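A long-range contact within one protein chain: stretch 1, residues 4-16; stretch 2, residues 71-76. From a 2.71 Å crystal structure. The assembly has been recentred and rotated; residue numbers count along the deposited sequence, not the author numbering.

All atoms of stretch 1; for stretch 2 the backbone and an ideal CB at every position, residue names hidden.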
# COMPACT_ATOMS: atom_id res chain seq x y z
N SER A 4 8.56 -2.24 11.15
CA SER A 4 9.27 -1.07 10.79
C SER A 4 8.31 -0.16 10.13
O SER A 4 8.47 1.01 10.19
CB SER A 4 10.40 -1.39 9.86
OG SER A 4 9.95 -2.12 8.77
N VAL A 5 7.30 -0.70 9.51
CA VAL A 5 6.27 0.12 8.89
C VAL A 5 5.38 0.64 10.00
O VAL A 5 5.01 1.82 10.02
CB VAL A 5 5.41 -0.67 7.89
CG1 VAL A 5 4.19 0.16 7.48
CG2 VAL A 5 6.23 -1.09 6.68
N LEU A 6 5.05 -0.24 10.93
CA LEU A 6 4.17 0.12 12.02
C LEU A 6 4.87 1.03 13.03
O LEU A 6 4.24 1.90 13.63
CB LEU A 6 3.63 -1.14 12.69
CG LEU A 6 2.67 -0.99 13.87
CD1 LEU A 6 1.53 -0.03 13.55
CD2 LEU A 6 2.11 -2.36 14.19
N ASP A 7 6.18 0.86 13.17
CA ASP A 7 6.96 1.67 14.10
C ASP A 7 7.07 3.11 13.62
O ASP A 7 6.99 4.04 14.41
CB ASP A 7 8.36 1.10 14.28
CG ASP A 7 8.39 -0.11 15.18
OD1 ASP A 7 7.39 -0.35 15.89
OD2 ASP A 7 9.42 -0.82 15.16
N TYR A 8 7.22 3.28 12.31
CA TYR A 8 7.28 4.61 11.72
C TYR A 8 5.98 5.39 11.95
O TYR A 8 6.00 6.54 12.35
CB TYR A 8 7.58 4.51 10.22
CG TYR A 8 7.48 5.83 9.49
CD1 TYR A 8 8.53 6.74 9.52
CD2 TYR A 8 6.34 6.18 8.78
CE1 TYR A 8 8.45 7.95 8.86
CE2 TYR A 8 6.25 7.38 8.12
CZ TYR A 8 7.31 8.27 8.17
OH TYR A 8 7.23 9.47 7.51
N LEU A 9 4.86 4.72 11.71
CA LEU A 9 3.54 5.33 11.84
C LEU A 9 3.21 5.79 13.25
O LEU A 9 2.49 6.77 13.44
CB LEU A 9 2.47 4.35 11.37
CG LEU A 9 2.53 4.06 9.87
CD1 LEU A 9 1.73 2.82 9.59
CD2 LEU A 9 2.01 5.23 9.05
N GLU A 10 3.70 5.06 14.25
CA GLU A 10 3.46 5.42 15.64
C GLU A 10 4.22 6.67 16.08
O GLU A 10 3.71 7.47 16.86
CB GLU A 10 3.83 4.25 16.56
CG GLU A 10 2.84 3.08 16.49
CD GLU A 10 3.25 1.91 17.38
OE1 GLU A 10 4.34 1.98 17.99
OE2 GLU A 10 2.49 0.92 17.46
N LEU A 11 5.45 6.84 15.58
CA LEU A 11 6.26 8.00 15.94
C LEU A 11 5.98 9.20 15.04
O LEU A 11 6.24 10.34 15.43
CB LEU A 11 7.76 7.64 15.94
CG LEU A 11 8.43 6.95 14.75
CD1 LEU A 11 8.73 7.92 13.61
CD2 LEU A 11 9.69 6.24 15.22
N ALA A 12 5.49 8.93 13.83
CA ALA A 12 5.17 9.99 12.88
C ALA A 12 3.86 10.67 13.25
O ALA A 12 2.87 10.00 13.53
CB ALA A 12 5.09 9.44 11.47
N ASP A 13 3.85 12.00 13.24
CA ASP A 13 2.70 12.74 13.73
C ASP A 13 1.92 13.37 12.57
O ASP A 13 0.99 14.14 12.78
CB ASP A 13 3.16 13.82 14.73
CG ASP A 13 2.01 14.35 15.58
OD1 ASP A 13 1.03 13.60 15.80
OD2 ASP A 13 2.08 15.52 16.02
N GLU A 14 2.31 13.04 11.34
CA GLU A 14 1.63 13.55 10.15
C GLU A 14 1.18 12.43 9.20
O GLU A 14 0.47 12.67 8.22
CB GLU A 14 2.51 14.56 9.44
CG GLU A 14 2.62 15.87 10.21
CD GLU A 14 3.37 16.95 9.47
OE1 GLU A 14 4.43 17.38 9.98
OE2 GLU A 14 2.92 17.36 8.37
N HIS A 15 1.62 11.21 9.49
CA HIS A 15 1.25 10.03 8.71
C HIS A 15 0.58 9.02 9.62
O HIS A 15 0.87 8.95 10.82
CB HIS A 15 2.47 9.39 8.05
CG HIS A 15 3.29 10.33 7.22
ND1 HIS A 15 4.62 10.10 6.94
CD2 HIS A 15 2.96 11.48 6.58
CE1 HIS A 15 5.08 11.08 6.18
NE2 HIS A 15 4.09 11.92 5.95
N SER A 16 -0.33 8.24 9.05
CA SER A 16 -1.19 7.36 9.84
C SER A 16 -1.92 6.33 8.98
O SER A 16 -2.12 6.56 7.78
CB SER A 16 -2.19 8.19 10.65
OG SER A 16 -2.94 9.05 9.82
N UNK A 71 -6.03 2.22 4.60
CA UNK A 71 -5.28 3.21 3.85
C UNK A 71 -4.09 3.72 4.63
O UNK A 71 -4.13 3.83 5.86
CB UNK A 71 -6.19 4.38 3.46
N UNK A 72 -3.04 4.08 3.91
CA UNK A 72 -1.86 4.65 4.52
C UNK A 72 -1.38 5.82 3.67
O UNK A 72 -1.34 5.73 2.44
CB UNK A 72 -0.76 3.60 4.68
N UNK A 73 -1.06 6.93 4.33
CA UNK A 73 -0.66 8.15 3.64
C UNK A 73 -0.57 9.34 4.58
O UNK A 73 -0.72 9.21 5.80
CB UNK A 73 -1.64 8.46 2.51
N UNK A 74 -0.30 10.51 4.01
CA UNK A 74 -0.22 11.75 4.77
C UNK A 74 -1.60 12.14 5.29
O UNK A 74 -2.60 11.93 4.60
CB UNK A 74 0.37 12.87 3.91
N UNK A 75 -1.65 12.72 6.49
CA UNK A 75 -2.93 13.04 7.12
C UNK A 75 -3.78 14.00 6.31
O UNK A 75 -5.00 13.88 6.27
CB UNK A 75 -2.69 13.63 8.51
N UNK A 76 -3.14 14.95 5.64
CA UNK A 76 -3.85 15.90 4.80
C UNK A 76 -4.43 15.22 3.57
O UNK A 76 -5.51 15.60 3.10
CB UNK A 76 -2.92 17.04 4.38

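The backbone frame comes first. Stretch 2 runs antiparallel to the end of stretch 1: the CA of H15 lies 4.5 Å from the CA of position 74, a non-hydrogen-bonded pair, while S16 pairs with position 73.

At position 71 the CA-to-CB bond points sideways, and the ideal CB has no atom of stretch 1 within 5.5 Å. Extended angles (-115/149) suit a strand, but stretch 1 sets no further condition, so many side chains would fit. The deposited residue is M71, whose side chain comes nearest to stretch 1 at CB, 6.3 Å from S16 O.

Position 72 is better defined. Its phi/psi of -137/134 is extended, which beta-branched residues tolerate well. CA-to-CB points sideways, with the ideal CB 5.4 Å from L9 CD2, and V5 and L9 direct their own CA-to-CB bonds toward this stretch. An aliphatic side chain such as valine, leucine, isoleucine or methionine would suit, and the longer ones could extend to the helix. The residue is I72. With chi1 and chi2 both t, its CD1 reaches 3.8 Å from L9 CD1 and 4.3 Å from V5 CG1, so its tip joins the apolar side of helix 4-11.

Position 73 has phi/psi of 170/-175, an almost fully stretched backbone that glycine adopts more readily than other residues. Its ideal CB has nothing of stretch 1 within 5.5 Å, so the case rests on the backbone angles rather than on a clash. G73 is found here, and its contribution is a carbonyl: S16 N donates a weak hydrogen bond to G73 O at 3.4 Å, with an angle of 157°.

At position 74 the ideal CB lies 4.0 Å from H15 CD2, on the same sheet face as the H15 side chain, and the carboxylate of E14 is also available. A ring or a polar side chain able to donate would suit; being just before a helix, the position also favours a capping acceptor such as serine, threonine, aspartate or asparagine. H74 meets both demands. Its ND1 accepts the capping bond from the backbone N of position 76 at 3.1 Å, while its NE2 donates a weak hydrogen bond to E14 OE2 at 3.3 Å and 135°. Its ring meets that of H15 obliquely, centroids 5.2 Å apart and planes at 66°, with E14 O over one face of the H74 ring.

Position 75 begins a helix (-61/-36), and its backbone N donates to E14 O at 2.7 Å and 153°, a bond open to any residue except proline. The ideal CB is 4.8 Å from S16 OG, a hydroxyl that invites a short acceptor: aspartate or asparagine. The residue is D75, whose chi1 of -75° (m) brings OD1 to 2.5 Å from S16 OG, which donates the hydrogen bond.

Position 76 is helical, and its ideal CB has no neighbour in stretch 1 within 5.5 Å, leaving the choice wide. N76 makes no side-chain contact with stretch 1.

Stretch 2 (71-76) MIGHDN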
# COMPACT_ATOMS: atom_id res chain seq x y z
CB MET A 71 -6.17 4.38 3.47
CG MET A 71 -7.46 3.99 2.80
SD MET A 71 -8.49 5.44 2.51
CE MET A 71 -8.49 6.14 4.16
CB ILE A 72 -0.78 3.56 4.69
CG1 ILE A 72 0.41 4.07 5.49
CG2 ILE A 72 -0.32 3.01 3.34
CD1 ILE A 72 1.37 2.97 5.84
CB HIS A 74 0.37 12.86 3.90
CG HIS A 74 0.81 14.07 4.67
ND1 HIS A 74 -0.08 15.05 5.08
CD2 HIS A 74 2.03 14.47 5.09
CE1 HIS A 74 0.58 15.99 5.72
NE2 HIS A 74 1.87 15.66 5.74
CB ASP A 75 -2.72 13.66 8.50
CG ASP A 75 -2.31 12.65 9.54
OD1 ASP A 75 -2.41 11.43 9.26
OD2 ASP A 75 -1.89 13.07 10.64
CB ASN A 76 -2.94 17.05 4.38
CG ASN A 76 -2.54 17.94 5.54
OD1 ASN A 76 -3.26 18.06 6.53
ND2 ASN A 76 -1.38 18.58 5.41
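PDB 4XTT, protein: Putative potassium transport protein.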